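Uncharacterized protein (Aeromonas hydrophila J-1, PDB 6R1J) serves as the AhlC component of AHL, a tripartite alpha-pore-forming toxin, here in a soluble form with an engineered triple mutation in its head. Local coordinates at residues A[120-131]-A[190-201]. The protein carries 3 engineered substitutions. Residues are numbered along the deposited sequence; the frame is centred on the assembly and turned at random.
Sequences LQRIGVELQATI and IEGQIQRQQGFL
Leu127 and Gln197 illustrate how two antiparallel helices interlock by knobs-into-holes packing, each being a knob for the other side. Leu127 enters the hole formed by Ile190, Gln193, Ile194 and Gln197: its CD1 lies 3.7 Å from NE2 of Gln197, while CD2 faces NE2 of Gln193, whose OE1 is hydrogen-bonded to NE2 of Gln189. Gln197 in turn sits among Leu120, Ile123, Gly124 and Leu127. Its chain runs extended beyond CG (chi2 -171°), carrying the amide across to the opposing helix roughly at right angles to the Leu127 and Ile123 side chains. There OE1 is buried without a hydrogen-bonding partner in the model, 3.7 Å from CG2 of Ile123, probably at some energetic cost, in a seam where glutamines are mixed with leucines and isoleucines. Ile194 packs its CG1 against CB of Leu127, and the bent Gln128 chain (chi2 -67°) brings NE2 back to 3.6 Å from CD1 of Ile194. Towards one end, CB of Ile131 meets CG2 of Ile190. At the other, CD1 of Leu120 comes to the edge of the Phe200 ring, near its plane, 3.7 Å from CE2, and CB of Leu120 rests on CD2 of Leu201. The axes of the two segments approach to 10.2 Å, with 159° between their N-to-C directions, joining helices 78-157 and 163-236 in an antiparallel coiled-coil-like pair. Pro27 and the start of helix 28-70 cover Leu120, Phe23 stacks edge-to-face on Phe200, and Arg122 and Glu126 form salt bridges with Glu126 and Arg122 of a second subunit.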
loop_
_atom_site.group_PDB
_atom_site.type_symbol
_atom_site.label_atom_id
_atom_site.label_comp_id
_atom_site.label_asym_id
_atom_site.label_seq_id
_atom_site.Cartn_x
_atom_site.Cartn_y
_atom_site.Cartn_z
ATOM N N LEU A 120 7.318 -15.059 2.839
ATOM C CA LEU A 120 6.395 -14.393 3.793
ATOM C C LEU A 120 5.090 -13.955 3.103
ATOM O O LEU A 120 4.034 -14.085 3.755
ATOM C CB LEU A 120 7.074 -13.189 4.440
ATOM C CG LEU A 120 8.058 -13.533 5.545
ATOM C CD1 LEU A 120 8.734 -12.258 6.045
ATOM C CD2 LEU A 120 7.360 -14.287 6.673
ATOM N N GLN A 121 5.187 -13.479 1.862
ATOM C CA GLN A 121 4.014 -13.062 1.052
ATOM C C GLN A 121 3.076 -14.255 0.825
ATOM O O GLN A 121 1.886 -14.076 1.000
ATOM C CB GLN A 121 4.496 -12.446 -0.242
ATOM C CG GLN A 121 5.063 -11.051 -0.019
ATOM C CD GLN A 121 5.426 -10.467 -1.352
ATOM O OE1 GLN A 121 6.595 -10.372 -1.722
ATOM N NE2 GLN A 121 4.392 -10.202 -2.134
ATOM N N ARG A 122 3.611 -15.440 0.509
ATOM C CA ARG A 122 2.783 -16.665 0.322
ATOM C C ARG A 122 2.054 -16.935 1.628
ATOM O O ARG A 122 0.860 -17.174 1.603
ATOM C CB ARG A 122 3.600 -17.896 -0.072
ATOM C CG ARG A 122 4.324 -17.798 -1.398
ATOM C CD ARG A 122 4.946 -19.148 -1.771
ATOM N NE ARG A 122 5.556 -19.057 -3.078
ATOM C CZ ARG A 122 6.833 -18.872 -3.305
ATOM N NH1 ARG A 122 7.708 -18.778 -2.302
ATOM N NH2 ARG A 122 7.239 -18.781 -4.555
ATOM N N ILE A 123 2.746 -16.794 2.748
ATOM C CA ILE A 123 2.160 -17.004 4.089
ATOM C C ILE A 123 1.035 -15.982 4.337
ATOM O O ILE A 123 -0.001 -16.392 4.885
ATOM C CB ILE A 123 3.272 -16.987 5.149
ATOM C CG1 ILE A 123 4.138 -18.246 5.008
ATOM C CG2 ILE A 123 2.694 -16.878 6.543
ATOM C CD1 ILE A 123 5.337 -18.291 5.932
ATOM N N GLY A 124 1.226 -14.716 3.943
ATOM C CA GLY A 124 0.200 -13.670 4.142
ATOM C C GLY A 124 -1.060 -14.000 3.350
ATOM O O GLY A 124 -2.146 -13.828 3.864
ATOM N N VAL A 125 -0.917 -14.543 2.150
ATOM C CA VAL A 125 -2.086 -14.918 1.310
ATOM C C VAL A 125 -2.795 -16.093 1.990
ATOM O O VAL A 125 -4.018 -16.073 2.052
ATOM C CB VAL A 125 -1.682 -15.210 -0.142
ATOM C CG1 VAL A 125 -2.894 -15.610 -0.962
ATOM C CG2 VAL A 125 -0.967 -14.027 -0.782
ATOM N N GLU A 126 -2.072 -17.022 2.613
ATOM C CA GLU A 126 -2.724 -18.189 3.273
ATOM C C GLU A 126 -3.466 -17.701 4.530
ATOM O O GLU A 126 -4.564 -18.224 4.800
ATOM C CB GLU A 126 -1.728 -19.356 3.384
ATOM C CG GLU A 126 -1.275 -19.900 2.021
ATOM C CD GLU A 126 -2.363 -20.200 0.986
ATOM O OE1 GLU A 126 -3.462 -20.637 1.397
ATOM O OE2 GLU A 126 -2.116 -19.991 -0.252
ATOM N N LEU A 127 -2.993 -16.648 5.201
ATOM C CA LEU A 127 -3.755 -16.001 6.300
ATOM C C LEU A 127 -5.051 -15.373 5.753
ATOM O O LEU A 127 -6.085 -15.503 6.433
ATOM C CB LEU A 127 -2.899 -14.927 6.969
ATOM C CG LEU A 127 -1.676 -15.474 7.699
ATOM C CD1 LEU A 127 -0.837 -14.338 8.261
ATOM C CD2 LEU A 127 -2.087 -16.448 8.789
ATOM N N GLN A 128 -5.017 -14.742 4.581
ATOM C CA GLN A 128 -6.235 -14.156 3.938
ATOM C C GLN A 128 -7.253 -15.298 3.699
ATOM O O GLN A 128 -8.419 -15.134 4.079
ATOM C CB GLN A 128 -5.895 -13.375 2.661
ATOM C CG GLN A 128 -5.045 -12.111 2.858
ATOM C CD GLN A 128 -5.775 -11.014 3.608
ATOM O OE1 GLN A 128 -6.985 -10.868 3.502
ATOM N NE2 GLN A 128 -5.051 -10.207 4.379
ATOM N N ALA A 129 -6.827 -16.436 3.143
ATOM C CA ALA A 129 -7.693 -17.623 2.935
ATOM C C ALA A 129 -8.284 -18.061 4.271
ATOM O O ALA A 129 -9.526 -18.209 4.364
ATOM C CB ALA A 129 -6.943 -18.755 2.272
ATOM N N THR A 130 -7.445 -18.202 5.296
ATOM C CA THR A 130 -7.851 -18.622 6.659
ATOM C C THR A 130 -8.859 -17.614 7.238
ATOM O O THR A 130 -9.899 -18.026 7.738
ATOM C CB THR A 130 -6.641 -18.773 7.599
ATOM O OG1 THR A 130 -5.746 -19.707 7.013
ATOM C CG2 THR A 130 -7.021 -19.261 8.978
ATOM N N ILE A 131 -8.606 -16.323 7.147
ATOM C CA ILE A 131 -9.547 -15.350 7.755
ATOM C C ILE A 131 -10.895 -15.396 7.007
ATOM O O ILE A 131 -11.946 -15.277 7.667
ATOM C CB ILE A 131 -8.917 -13.953 7.878
ATOM C CG1 ILE A 131 -9.684 -13.097 8.885
ATOM C CG2 ILE A 131 -8.817 -13.264 6.535
ATOM C CD1 ILE A 131 -8.983 -11.815 9.288
ATOM N N ILE A 190 -6.063 -13.342 13.830
ATOM C CA ILE A 190 -5.481 -13.475 12.471
ATOM C C ILE A 190 -5.355 -12.065 11.868
ATOM O O ILE A 190 -4.351 -11.830 11.223
ATOM C CB ILE A 190 -6.283 -14.439 11.578
ATOM C CG1 ILE A 190 -6.391 -15.854 12.162
ATOM C CG2 ILE A 190 -5.700 -14.473 10.175
ATOM C CD1 ILE A 190 -5.124 -16.683 12.114
ATOM N N GLU A 191 -6.299 -11.167 12.108
ATOM C CA GLU A 191 -6.199 -9.756 11.625
ATOM C C GLU A 191 -4.915 -9.122 12.187
ATOM O O GLU A 191 -4.187 -8.457 11.412
ATOM C CB GLU A 191 -7.395 -8.911 12.060
ATOM C CG GLU A 191 -8.697 -9.310 11.381
ATOM C CD GLU A 191 -9.952 -8.566 11.834
ATOM O OE1 GLU A 191 -9.984 -8.056 12.979
ATOM O OE2 GLU A 191 -10.890 -8.488 11.032
ATOM N N GLY A 192 -4.663 -9.277 13.488
ATOM C CA GLY A 192 -3.447 -8.749 14.154
ATOM C C GLY A 192 -2.169 -9.330 13.544
ATOM O O GLY A 192 -1.180 -8.571 13.333
ATOM N N GLN A 193 -2.124 -10.650 13.342
ATOM C CA GLN A 193 -1.008 -11.351 12.668
ATOM C C GLN A 193 -0.841 -10.783 11.262
ATOM O O GLN A 193 0.309 -10.654 10.820
ATOM C CB GLN A 193 -1.248 -12.855 12.466
ATOM C CG GLN A 193 -1.005 -13.673 13.730
ATOM C CD GLN A 193 -1.488 -15.107 13.644
ATOM O OE1 GLN A 193 -1.821 -15.718 14.651
ATOM N NE2 GLN A 193 -1.580 -15.645 12.444
ATOM N N ILE A 194 -1.934 -10.551 10.543
ATOM C CA ILE A 194 -1.818 -10.025 9.152
ATOM C C ILE A 194 -1.178 -8.639 9.220
ATOM O O ILE A 194 -0.256 -8.408 8.464
ATOM C CB ILE A 194 -3.174 -9.977 8.455
ATOM C CG1 ILE A 194 -3.673 -11.376 8.112
ATOM C CG2 ILE A 194 -3.105 -9.093 7.209
ATOM C CD1 ILE A 194 -5.141 -11.387 7.742
ATOM N N GLN A 195 -1.685 -7.776 10.093
ATOM C CA GLN A 195 -1.190 -6.387 10.301
ATOM C C GLN A 195 0.304 -6.396 10.651
ATOM O O GLN A 195 1.101 -5.659 10.014
ATOM C CB GLN A 195 -2.084 -5.734 11.354
ATOM C CG GLN A 195 -1.642 -4.374 11.863
ATOM C CD GLN A 195 -2.646 -3.930 12.909
ATOM O OE1 GLN A 195 -3.516 -3.090 12.657
ATOM N NE2 GLN A 195 -2.602 -4.562 14.068
ATOM N N ARG A 196 0.706 -7.240 11.599
ATOM C CA ARG A 196 2.111 -7.309 12.047
ATOM C C ARG A 196 2.991 -7.784 10.902
ATOM O O ARG A 196 4.087 -7.216 10.694
ATOM C CB ARG A 196 2.207 -8.285 13.211
ATOM C CG ARG A 196 3.566 -8.318 13.863
ATOM C CD ARG A 196 3.523 -9.253 15.050
ATOM N NE ARG A 196 2.619 -8.811 16.108
ATOM C CZ ARG A 196 2.712 -9.212 17.387
ATOM N NH1 ARG A 196 3.685 -10.034 17.761
ATOM N NH2 ARG A 196 1.870 -8.749 18.301
ATOM N N GLN A 197 2.589 -8.828 10.189
ATOM C CA GLN A 197 3.430 -9.288 9.061
ATOM C C GLN A 197 3.520 -8.204 7.975
ATOM O O GLN A 197 4.570 -8.120 7.341
ATOM C CB GLN A 197 2.935 -10.605 8.446
ATOM C CG GLN A 197 3.233 -11.796 9.341
ATOM C CD GLN A 197 2.970 -13.148 8.715
ATOM O OE1 GLN A 197 3.011 -13.319 7.489
ATOM N NE2 GLN A 197 2.649 -14.101 9.587
ATOM N N GLN A 198 2.432 -7.529 7.638
ATOM C CA GLN A 198 2.494 -6.469 6.586
ATOM C C GLN A 198 3.496 -5.389 7.045
ATOM O O GLN A 198 4.334 -4.915 6.240
ATOM C CB GLN A 198 1.105 -5.876 6.356
ATOM C CG GLN A 198 0.148 -6.832 5.646
ATOM C CD GLN A 198 -1.285 -6.343 5.697
ATOM O OE1 GLN A 198 -1.678 -5.630 6.626
ATOM N NE2 GLN A 198 -2.101 -6.734 4.713
ATOM N N GLY A 199 3.422 -4.984 8.303
ATOM C CA GLY A 199 4.366 -3.996 8.856
ATOM C C GLY A 199 5.789 -4.493 8.701
ATOM O O GLY A 199 6.685 -3.735 8.242
ATOM N N PHE A 200 6.045 -5.742 9.054
ATOM C CA PHE A 200 7.404 -6.326 8.948
ATOM C C PHE A 200 7.879 -6.339 7.494
ATOM O O PHE A 200 9.015 -5.972 7.184
ATOM C CB PHE A 200 7.393 -7.745 9.531
ATOM C CG PHE A 200 8.734 -8.390 9.461
ATOM C CD1 PHE A 200 9.670 -8.189 10.468
ATOM C CD2 PHE A 200 9.044 -9.267 8.430
ATOM C CE1 PHE A 200 10.909 -8.822 10.406
ATOM C CE2 PHE A 200 10.282 -9.897 8.383
ATOM C CZ PHE A 200 11.213 -9.678 9.371
ATOM N N LEU A 201 7.044 -6.827 6.585
ATOM C CA LEU A 201 7.401 -6.853 5.148
ATOM C C LEU A 201 7.658 -5.427 4.601
ATOM O O LEU A 201 8.537 -5.292 3.779
ATOM C CB LEU A 201 6.277 -7.541 4.372
ATOM C CG LEU A 201 6.372 -9.065 4.347
ATOM C CD1 LEU A 201 5.078 -9.686 3.856
ATOM C CD2 LEU A 201 7.546 -9.490 3.474
#